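Local coordinates for tyrosine recombinase XerH (Helicobacter pylori, PDB 5JK0), which cuts and rejoins DNA as a site-specific tyrosine recombinase involved in chromosome segregation, here caught bound to its difH site before cleavage, at residues M2-K10 with Y139-E147; L17-C28 with L49-L58. One frame throughout, in Å; residues are numbered along the deposited sequence.

Both contacts lie in the helical N-terminal half of XerH, and helix 12-30 ties them together. Interaction 1 joins the loop before that helix to the residues where helix 123-143 gives way to loop, mostly through backbone bonds and water, at a margin where Lys3 and Lys142 also pack on the second subunit. Interaction 2 is chiefly leucine packing between helix 12-30 and the turn leading into helix 55-68 and the start of that helix, with an arginine-asparagine pair at one end; no other protein chain touches it. Each is only partly buried. They meet directly: Leu6 O probably takes a hydrogen bond from Trp19 NE1, and Glu8 forms a salt bridge with Arg22.

Interaction 1 (M2-K10 with Y139-E147); sequences MKHPLEELK and YIDKQNQDE
His4 and Asn144 form a single parallel beta bridge, in which His4 N gives to Gln143 O at 3.1 Å and Gln145 N gives to His4 O at 3.0 Å. The same His4 carbonyl is also met by a CA-H...O contact from Asn144. Beyond the single bridge, Pro5 CA makes a CA-H...O contact with Gln145 O (3.3 Å), and Leu6 N turns to a water.

Lys3 crosses Gln145 at about a right angle, its methylenes lying against the amide arm and its CD reaching Gln145 OE1 at 3.4 Å. With CG anti to the carbonyl carbon (chi1 -65°) and the chain extended beyond it, the ammonium is carried out to another water, which also bonds Asp141 O and Asn144 O. Farther along 2-10, Leu6 CD1 sits 3.7 Å from Ile140 CG2.

Asn144 turns its amide back on helix 123-143: ND2 bonds Ile140 O at 2.6 Å, almost straight, with the acceptor in the amide plane. Its OD1 takes a bond from Tyr152 N and another from the water that accepts from Leu6 N. Both ends of this buried amide are therefore satisfied and its rotation is fixed. The other water relays the Lys3 ammonium to two main-chain carbonyls, so its charge is probably met by water and carbonyl dipoles, while the bridge itself depends on main-chain atoms.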
loop_
_atom_site.group_PDB
_atom_site.type_symbol
_atom_site.label_atom_id
_atom_site.label_comp_id
_atom_site.label_asym_id
_atom_site.label_seq_id
_atom_site.Cartn_x
_atom_site.Cartn_y
_atom_site.Cartn_z
ATOM N N MET D 2 26.140 16.267 -26.850
ATOM C CA MET D 2 25.973 15.677 -28.172
ATOM C C MET D 2 25.307 14.308 -28.090
ATOM O O MET D 2 25.620 13.506 -27.209
ATOM C CB MET D 2 27.324 15.551 -28.875
ATOM C CG MET D 2 27.229 15.174 -30.344
ATOM S SD MET D 2 28.563 14.068 -30.823
ATOM C CE MET D 2 29.925 14.793 -29.916
ATOM N N LYS D 3 24.386 14.052 -29.014
ATOM C CA LYS D 3 23.741 12.750 -29.115
ATOM C C LYS D 3 24.517 11.840 -30.061
ATOM O O LYS D 3 25.193 12.310 -30.975
ATOM C CB LYS D 3 22.295 12.899 -29.593
ATOM C CG LYS D 3 21.389 13.632 -28.616
ATOM C CD LYS D 3 19.925 13.490 -29.001
ATOM C CE LYS D 3 19.022 14.192 -28.001
ATOM N NZ LYS D 3 17.581 13.939 -28.274
ATOM N N HIS D 4 24.418 10.535 -29.831
ATOM C CA HIS D 4 25.109 9.553 -30.657
ATOM C C HIS D 4 24.119 8.521 -31.181
ATOM O O HIS D 4 23.054 8.340 -30.601
ATOM C CB HIS D 4 26.218 8.861 -29.859
ATOM C CG HIS D 4 27.140 9.806 -29.155
ATOM N ND1 HIS D 4 28.273 10.322 -29.748
ATOM C CD2 HIS D 4 27.098 10.327 -27.906
ATOM C CE1 HIS D 4 28.888 11.120 -28.895
ATOM N NE2 HIS D 4 28.197 11.141 -27.770
ATOM N N PRO D 5 24.460 7.847 -32.290
ATOM C CA PRO D 5 23.630 6.723 -32.733
ATOM C C PRO D 5 23.612 5.615 -31.683
ATOM O O PRO D 5 24.560 5.502 -30.905
ATOM C CB PRO D 5 24.320 6.258 -34.019
ATOM C CG PRO D 5 25.069 7.455 -34.499
ATOM C CD PRO D 5 25.519 8.169 -33.261
ATOM N N LEU D 6 22.548 4.819 -31.655
ATOM C CA LEU D 6 22.426 3.747 -30.674
ATOM C C LEU D 6 23.542 2.720 -30.830
ATOM O O LEU D 6 24.206 2.354 -29.859
ATOM C CB LEU D 6 21.068 3.056 -30.794
ATOM C CG LEU D 6 20.816 1.935 -29.781
ATOM C CD1 LEU D 6 20.691 2.504 -28.375
ATOM C CD2 LEU D 6 19.582 1.127 -30.148
ATOM N N GLU D 7 23.745 2.263 -32.061
ATOM C CA GLU D 7 24.730 1.228 -32.343
ATOM C C GLU D 7 25.778 1.718 -33.334
ATOM O O GLU D 7 25.509 1.832 -34.528
ATOM C CB GLU D 7 24.037 -0.026 -32.878
ATOM C CG GLU D 7 22.976 -0.584 -31.940
ATOM C CD GLU D 7 22.193 -1.728 -32.556
ATOM O OE1 GLU D 7 22.400 -2.886 -32.133
ATOM O OE2 GLU D 7 21.368 -1.467 -33.459
ATOM N N GLU D 8 26.974 2.009 -32.829
ATOM C CA GLU D 8 28.059 2.514 -33.664
ATOM C C GLU D 8 29.116 1.449 -33.933
ATOM O O GLU D 8 29.930 1.589 -34.847
ATOM C CB GLU D 8 28.710 3.736 -33.011
ATOM C CG GLU D 8 27.827 4.971 -32.976
ATOM C CD GLU D 8 28.504 6.152 -32.306
ATOM O OE1 GLU D 8 28.729 7.175 -32.986
ATOM O OE2 GLU D 8 28.810 6.058 -31.098
ATOM N N LEU D 9 29.101 0.387 -33.135
ATOM C CA LEU D 9 30.090 -0.678 -33.260
ATOM C C LEU D 9 29.449 -1.988 -33.711
ATOM O O LEU D 9 28.227 -2.130 -33.696
ATOM C CB LEU D 9 30.820 -0.886 -31.932
ATOM C CG LEU D 9 31.454 0.356 -31.302
ATOM C CD1 LEU D 9 32.051 0.024 -29.943
ATOM C CD2 LEU D 9 32.507 0.949 -32.226
ATOM N N LYS D 10 30.282 -2.944 -34.111
ATOM C CA LYS D 10 29.800 -4.258 -34.514
ATOM C C LYS D 10 29.574 -5.145 -33.295
ATOM O O LYS D 10 28.769 -6.076 -33.330
ATOM C CB LYS D 10 30.783 -4.923 -35.477
ATOM N N TYR D 139 18.534 7.368 -19.844
ATOM C CA TYR D 139 19.567 8.215 -20.426
ATOM C C TYR D 139 19.787 7.884 -21.900
ATOM O O TYR D 139 19.938 8.780 -22.730
ATOM C CB TYR D 139 20.874 8.060 -19.641
ATOM C CG TYR D 139 22.045 8.837 -20.204
ATOM C CD1 TYR D 139 22.244 10.171 -19.870
ATOM C CD2 TYR D 139 22.957 8.230 -21.059
ATOM C CE1 TYR D 139 23.316 10.880 -20.380
ATOM C CE2 TYR D 139 24.029 8.931 -21.572
ATOM C CZ TYR D 139 24.205 10.254 -21.230
ATOM O OH TYR D 139 25.276 10.950 -21.742
ATOM N N ILE D 140 19.804 6.593 -22.221
ATOM C CA ILE D 140 20.001 6.151 -23.598
ATOM C C ILE D 140 18.841 6.596 -24.490
ATOM O O ILE D 140 19.048 7.017 -25.628
ATOM C CB ILE D 140 20.159 4.619 -23.681
ATOM C CG1 ILE D 140 21.387 4.165 -22.886
ATOM C CG2 ILE D 140 20.284 4.170 -25.128
ATOM C CD1 ILE D 140 21.597 2.663 -22.883
ATOM N N ASP D 141 17.623 6.516 -23.960
ATOM C CA ASP D 141 16.434 6.947 -24.695
ATOM C C ASP D 141 16.471 8.436 -25.030
ATOM O O ASP D 141 15.854 8.876 -25.999
ATOM C CB ASP D 141 15.164 6.641 -23.897
ATOM C CG ASP D 141 14.836 5.161 -23.856
ATOM O OD1 ASP D 141 15.391 4.402 -24.679
ATOM O OD2 ASP D 141 14.016 4.760 -23.003
ATOM N N LYS D 142 17.193 9.205 -24.223
ATOM C CA LYS D 142 17.210 10.655 -24.363
ATOM C C LYS D 142 18.455 11.175 -25.076
ATOM O O LYS D 142 18.553 12.368 -25.361
ATOM C CB LYS D 142 17.100 11.318 -22.989
ATOM C CG LYS D 142 15.808 11.017 -22.250
ATOM C CD LYS D 142 15.890 11.472 -20.804
ATOM C CE LYS D 142 14.651 11.064 -20.025
ATOM N NZ LYS D 142 14.769 11.424 -18.585
ATOM N N GLN D 143 19.405 10.290 -25.360
ATOM C CA GLN D 143 20.668 10.721 -25.951
ATOM C C GLN D 143 21.043 9.962 -27.221
ATOM O O GLN D 143 22.126 10.168 -27.767
ATOM C CB GLN D 143 21.802 10.591 -24.929
ATOM C CG GLN D 143 21.591 11.389 -23.648
ATOM C CD GLN D 143 21.477 12.885 -23.890
ATOM O OE1 GLN D 143 22.010 13.413 -24.867
ATOM N NE2 GLN D 143 20.776 13.575 -22.998
ATOM N N ASN D 144 20.162 9.086 -27.694
ATOM C CA ASN D 144 20.436 8.371 -28.935
ATOM C C ASN D 144 19.574 8.884 -30.084
ATOM O O ASN D 144 18.409 9.225 -29.891
ATOM C CB ASN D 144 20.238 6.861 -28.754
ATOM C CG ASN D 144 18.804 6.421 -28.981
ATOM O OD1 ASN D 144 18.409 6.107 -30.105
ATOM N ND2 ASN D 144 18.020 6.387 -27.912
ATOM N N GLN D 145 20.167 8.953 -31.274
ATOM C CA GLN D 145 19.447 9.349 -32.482
ATOM C C GLN D 145 20.276 9.063 -33.731
ATOM O O GLN D 145 21.507 9.063 -33.686
ATOM C CB GLN D 145 19.072 10.832 -32.437
ATOM C CG GLN D 145 20.248 11.783 -32.544
ATOM C CD GLN D 145 19.813 13.234 -32.610
ATOM O OE1 GLN D 145 18.698 13.578 -32.219
ATOM N NE2 GLN D 145 20.693 14.094 -33.112
ATOM N N ASP D 146 19.595 8.816 -34.846
ATOM C CA ASP D 146 20.277 8.556 -36.109
ATOM C C ASP D 146 20.494 9.846 -36.892
ATOM O O ASP D 146 20.503 10.935 -36.319
ATOM C CB ASP D 146 19.489 7.545 -36.952
ATOM C CG ASP D 146 18.020 7.911 -37.095
ATOM O OD1 ASP D 146 17.698 9.115 -37.172
ATOM O OD2 ASP D 146 17.184 6.984 -37.134
ATOM N N GLU D 147 20.665 9.720 -38.204
ATOM C CA GLU D 147 20.903 10.874 -39.059
ATOM C C GLU D 147 19.637 11.706 -39.237
ATOM O O GLU D 147 19.704 12.918 -39.440
ATOM C CB GLU D 147 21.437 10.430 -40.422
HETATM O O HOH W 1 16.890 10.807 -27.831
HETATM O O HOH W 2 19.723 5.712 -32.915
#

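Interaction 2 (L17-C28 with L49-L58); sequences LLWIGRFLRYKC and LNQACSSSQL. With nucleotides of chain G.
Arg25 lays its aliphatic stem along Leu49, the two side chains sliding past each other in opposite directions, with Arg25 CG 3.7 Å from Leu49 CB. Within the helical SAM-like N-terminal domain of this phage-integrase-family recombinase, helix 12-30 lies against the turn before helix 55-68 and the first residues of that helix. Because CG is anti to the backbone N (chi1 -172°) and the chain stays extended to NE, the guanidinium is carried past the Leu49 side chain to Asn50. There NE bonds Leu46 O, and NH1 makes a weak bond to Asn50 OD1, 2.8 Å away. As modelled, Asn50 ND2 lies over one face of the guanidinium, the two planes 46° apart, though poor order makes this less certain.

Toward the N-terminal end of the helix the contact is apolar. Leu58 fits between Leu17 and Gly21, its CD1 lying 3.7 Å from Leu17 CD2 and its CD2 lying 4.1 Å from Gly21 CA. Leu17 CD1 turns to the backbone of the turn, close to Cys53 O and Ser55 N, while Leu18 CD1 meets Ala52 CB at 3.8 Å. Ser54 and Gln57 close the start of helix 55-68 as a capping box, both bonds weak. On another side of helix 12-30, Lys27 bends at chi2 and chi3 toward the bound DNA, where its NZ bonds OP2 of DT19 of chain G at 2.7 Å.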
loop_
_atom_site.group_PDB
_atom_site.type_symbol
_atom_site.label_atom_id
_atom_site.label_comp_id
_atom_site.label_asym_id
_atom_site.label_seq_id
_atom_site.Cartn_x
_atom_site.Cartn_y
_atom_site.Cartn_z
ATOM N N LEU D 17 29.208 -0.824 -23.247
ATOM C CA LEU D 17 30.247 -0.148 -22.477
ATOM C C LEU D 17 30.326 1.327 -22.837
ATOM O O LEU D 17 30.610 2.170 -21.988
ATOM C CB LEU D 17 31.610 -0.804 -22.711
ATOM C CG LEU D 17 32.045 -1.891 -21.730
ATOM C CD1 LEU D 17 33.435 -2.400 -22.085
ATOM C CD2 LEU D 17 32.011 -1.368 -20.303
ATOM N N LEU D 18 30.083 1.624 -24.108
ATOM C CA LEU D 18 30.157 2.987 -24.613
ATOM C C LEU D 18 29.099 3.871 -23.958
ATOM O O LEU D 18 29.385 4.998 -23.555
ATOM C CB LEU D 18 29.991 2.995 -26.133
ATOM C CG LEU D 18 30.658 4.135 -26.899
ATOM C CD1 LEU D 18 32.159 4.120 -26.662
ATOM C CD2 LEU D 18 30.348 4.028 -28.384
ATOM N N TRP D 19 27.881 3.349 -23.847
ATOM C CA TRP D 19 26.778 4.101 -23.253
ATOM C C TRP D 19 26.890 4.198 -21.734
ATOM O O TRP D 19 26.511 5.210 -21.144
ATOM C CB TRP D 19 25.436 3.472 -23.633
ATOM C CG TRP D 19 25.004 3.796 -25.028
ATOM C CD1 TRP D 19 24.941 2.940 -26.090
ATOM C CD2 TRP D 19 24.585 5.074 -25.517
ATOM N NE1 TRP D 19 24.500 3.607 -27.209
ATOM C CE2 TRP D 19 24.277 4.919 -26.882
ATOM C CE3 TRP D 19 24.436 6.336 -24.932
ATOM C CZ2 TRP D 19 23.830 5.976 -27.672
ATOM C CZ3 TRP D 19 23.992 7.385 -25.717
ATOM C CH2 TRP D 19 23.694 7.198 -27.072
ATOM N N ILE D 20 27.406 3.146 -21.104
ATOM C CA ILE D 20 27.595 3.144 -19.656
ATOM C C ILE D 20 28.612 4.208 -19.250
ATOM O O ILE D 20 28.409 4.937 -18.278
ATOM C CB ILE D 20 28.058 1.764 -19.144
ATOM C CG1 ILE D 20 26.948 0.728 -19.328
ATOM C CG2 ILE D 20 28.453 1.840 -17.676
ATOM C CD1 ILE D 20 27.318 -0.653 -18.832
ATOM N N GLY D 21 29.701 4.298 -20.008
ATOM C CA GLY D 21 30.728 5.291 -19.756
ATOM C C GLY D 21 30.204 6.708 -19.891
ATOM O O GLY D 21 30.548 7.584 -19.099
ATOM N N ARG D 22 29.365 6.931 -20.899
ATOM C CA ARG D 22 28.753 8.238 -21.115
ATOM C C ARG D 22 27.809 8.599 -19.973
ATOM O O ARG D 22 27.784 9.742 -19.514
ATOM C CB ARG D 22 27.995 8.264 -22.444
ATOM C CG ARG D 22 28.887 8.217 -23.672
ATOM C CD ARG D 22 28.079 7.891 -24.917
ATOM N NE ARG D 22 28.903 7.879 -26.122
ATOM C CZ ARG D 22 28.558 7.275 -27.255
ATOM N NH1 ARG D 22 27.405 6.622 -27.333
ATOM N NH2 ARG D 22 29.367 7.314 -28.305
ATOM N N PHE D 23 27.035 7.619 -19.521
ATOM C CA PHE D 23 26.081 7.831 -18.439
ATOM C C PHE D 23 26.781 8.145 -17.121
ATOM O O PHE D 23 26.391 9.068 -16.409
ATOM C CB PHE D 23 25.181 6.605 -18.272
ATOM C CG PHE D 23 24.262 6.686 -17.086
ATOM C CD1 PHE D 23 23.185 7.555 -17.087
ATOM C CD2 PHE D 23 24.470 5.886 -15.974
ATOM C CE1 PHE D 23 22.332 7.629 -16.001
ATOM C CE2 PHE D 23 23.621 5.956 -14.883
ATOM C CZ PHE D 23 22.551 6.828 -14.897
ATOM N N LEU D 24 27.821 7.378 -16.807
ATOM C CA LEU D 24 28.547 7.554 -15.555
ATOM C C LEU D 24 29.282 8.891 -15.510
ATOM O O LEU D 24 29.449 9.474 -14.439
ATOM C CB LEU D 24 29.532 6.403 -15.342
ATOM C CG LEU D 24 28.901 5.046 -15.017
ATOM C CD1 LEU D 24 29.964 3.967 -14.897
ATOM C CD2 LEU D 24 28.077 5.136 -13.740
ATOM N N ARG D 25 29.718 9.379 -16.668
ATOM C CA ARG D 25 30.370 10.682 -16.728
ATOM C C ARG D 25 29.353 11.789 -16.487
ATOM O O ARG D 25 29.655 12.793 -15.843
ATOM C CB ARG D 25 31.065 10.897 -18.075
ATOM C CG ARG D 25 31.928 12.155 -18.110
ATOM C CD ARG D 25 32.434 12.464 -19.507
ATOM N NE ARG D 25 33.423 13.539 -19.497
ATOM C CZ ARG D 25 33.125 14.834 -19.515
ATOM N NH1 ARG D 25 34.094 15.740 -19.505
ATOM N NH2 ARG D 25 31.859 15.225 -19.542
ATOM N N TYR D 26 28.147 11.597 -17.013
ATOM C CA TYR D 26 27.066 12.553 -16.818
ATOM C C TYR D 26 26.679 12.653 -15.348
ATOM O O TYR D 26 26.427 13.744 -14.837
ATOM C CB TYR D 26 25.844 12.167 -17.653
ATOM C CG TYR D 26 24.567 12.831 -17.188
ATOM C CD1 TYR D 26 24.354 14.188 -17.393
ATOM C CD2 TYR D 26 23.578 12.101 -16.543
ATOM C CE1 TYR D 26 23.191 14.800 -16.967
ATOM C CE2 TYR D 26 22.410 12.704 -16.115
ATOM C CZ TYR D 26 22.222 14.053 -16.331
ATOM O OH TYR D 26 21.063 14.660 -15.907
ATOM N N LYS D 27 26.632 11.508 -14.675
ATOM C CA LYS D 27 26.283 11.474 -13.261
ATOM C C LYS D 27 27.348 12.171 -12.422
ATOM O O LYS D 27 27.034 12.817 -11.427
ATOM C CB LYS D 27 26.094 10.032 -12.784
ATOM C CG LYS D 27 25.017 9.266 -13.537
ATOM C CD LYS D 27 23.680 9.988 -13.501
ATOM C CE LYS D 27 23.099 10.022 -12.097
ATOM N NZ LYS D 27 21.761 10.678 -12.067
ATOM N N CYS D 28 28.605 12.051 -12.836
ATOM C CA CYS D 28 29.705 12.692 -12.123
ATOM C C CYS D 28 29.588 14.214 -12.153
ATOM O O CYS D 28 30.021 14.895 -11.224
ATOM C CB CYS D 28 31.051 12.263 -12.711
ATOM S SG CYS D 28 31.577 10.601 -12.238
ATOM N N LEU D 49 36.860 9.579 -18.888
ATOM C CA LEU D 49 35.512 9.164 -19.265
ATOM C C LEU D 49 35.068 9.767 -20.595
ATOM O O LEU D 49 34.014 9.410 -21.121
ATOM C CB LEU D 49 34.517 9.536 -18.163
ATOM C CG LEU D 49 34.661 8.783 -16.840
ATOM C CD1 LEU D 49 33.706 9.338 -15.795
ATOM C CD2 LEU D 49 34.426 7.293 -17.043
ATOM N N ASN D 50 35.870 10.679 -21.138
ATOM C CA ASN D 50 35.567 11.285 -22.430
ATOM C C ASN D 50 35.922 10.364 -23.591
ATOM O O ASN D 50 35.549 10.621 -24.736
ATOM C CB ASN D 50 36.297 12.619 -22.585
ATOM C CG ASN D 50 35.490 13.789 -22.058
ATOM O OD1 ASN D 50 35.932 14.512 -21.166
ATOM N ND2 ASN D 50 34.298 13.980 -22.611
ATOM N N GLN D 51 36.646 9.293 -23.288
ATOM C CA GLN D 51 37.008 8.302 -24.292
ATOM C C GLN D 51 36.422 6.940 -23.938
ATOM O O GLN D 51 35.934 6.735 -22.825
ATOM C CB GLN D 51 38.529 8.206 -24.431
ATOM N N ALA D 52 36.469 6.013 -24.889
ATOM C CA ALA D 52 35.965 4.663 -24.664
ATOM C C ALA D 52 36.848 3.916 -23.671
ATOM O O ALA D 52 38.065 3.850 -23.838
ATOM C CB ALA D 52 35.878 3.902 -25.978
ATOM N N CYS D 53 36.231 3.356 -22.637
ATOM C CA CYS D 53 36.971 2.631 -21.612
ATOM C C CYS D 53 36.502 1.186 -21.501
ATOM O O CYS D 53 35.359 0.867 -21.828
ATOM C CB CYS D 53 36.828 3.326 -20.256
ATOM S SG CYS D 53 37.261 5.078 -20.254
ATOM N N SER D 54 37.392 0.315 -21.038
ATOM C CA SER D 54 37.023 -1.066 -20.761
ATOM C C SER D 54 36.311 -1.131 -19.416
ATOM O O SER D 54 36.242 -0.133 -18.698
ATOM C CB SER D 54 38.254 -1.975 -20.763
ATOM O OG SER D 54 39.123 -1.665 -19.688
ATOM N N SER D 55 35.781 -2.302 -19.081
ATOM C CA SER D 55 35.077 -2.483 -17.818
ATOM C C SER D 55 36.012 -2.260 -16.637
ATOM O O SER D 55 35.630 -1.662 -15.632
ATOM C CB SER D 55 34.457 -3.880 -17.742
ATOM O OG SER D 55 33.783 -4.068 -16.510
ATOM N N SER D 56 37.243 -2.743 -16.770
ATOM C CA SER D 56 38.250 -2.585 -15.727
ATOM C C SER D 56 38.619 -1.119 -15.538
ATOM O O SER D 56 38.858 -0.668 -14.418
ATOM C CB SER D 56 39.497 -3.404 -16.061
ATOM O OG SER D 56 40.514 -3.198 -15.096
ATOM N N GLN D 57 38.663 -0.377 -16.640
ATOM C CA GLN D 57 39.003 1.041 -16.593
ATOM C C GLN D 57 37.875 1.868 -15.983
ATOM O O GLN D 57 38.127 2.799 -15.219
ATOM C CB GLN D 57 39.341 1.554 -17.995
ATOM C CG GLN D 57 40.611 0.953 -18.573
ATOM C CD GLN D 57 40.874 1.394 -20.000
ATOM O OE1 GLN D 57 40.111 2.171 -20.573
ATOM N NE2 GLN D 57 41.959 0.895 -20.583
ATOM N N LEU D 58 36.633 1.527 -16.317
ATOM C CA LEU D 58 35.476 2.220 -15.756
ATOM C C LEU D 58 35.393 2.017 -14.248
ATOM O O LEU D 58 35.009 2.924 -13.508
ATOM C CB LEU D 58 34.181 1.743 -16.415
ATOM C CG LEU D 58 33.925 2.206 -17.849
ATOM C CD1 LEU D 58 32.572 1.713 -18.328
ATOM C CD2 LEU D 58 34.010 3.721 -17.944
ATOM P P DT G 19 19.251 11.277 -9.447
ATOM O OP1 DT G 19 18.478 11.981 -10.492
ATOM O OP2 DT G 19 20.341 10.351 -9.829
ATOM O "O5'" DT G 19 19.873 12.354 -8.439
ATOM C "C5'" DT G 19 19.029 13.348 -7.858
ATOM C "C4'" DT G 19 19.322 13.521 -6.374
ATOM O "O4'" DT G 19 18.755 12.413 -5.628
ATOM C "C3'" DT G 19 20.807 13.579 -5.999
ATOM O "O3'" DT G 19 21.049 14.692 -5.150
ATOM C "C2'" DT G 19 21.046 12.255 -5.271
ATOM C "C1'" DT G 19 19.681 11.994 -4.659
ATOM N N1 DT G 19 19.427 10.559 -4.349
ATOM C C2 DT G 19 19.119 10.192 -3.059
ATOM O O2 DT G 19 19.040 10.988 -2.139
ATOM N N3 DT G 19 18.901 8.852 -2.881
ATOM C C4 DT G 19 18.962 7.861 -3.844
ATOM O O4 DT G 19 18.750 6.681 -3.584
ATOM C C5 DT G 19 19.290 8.313 -5.175
ATOM C C7 DT G 19 19.383 7.329 -6.303
ATOM C C6 DT G 19 19.503 9.625 -5.362
#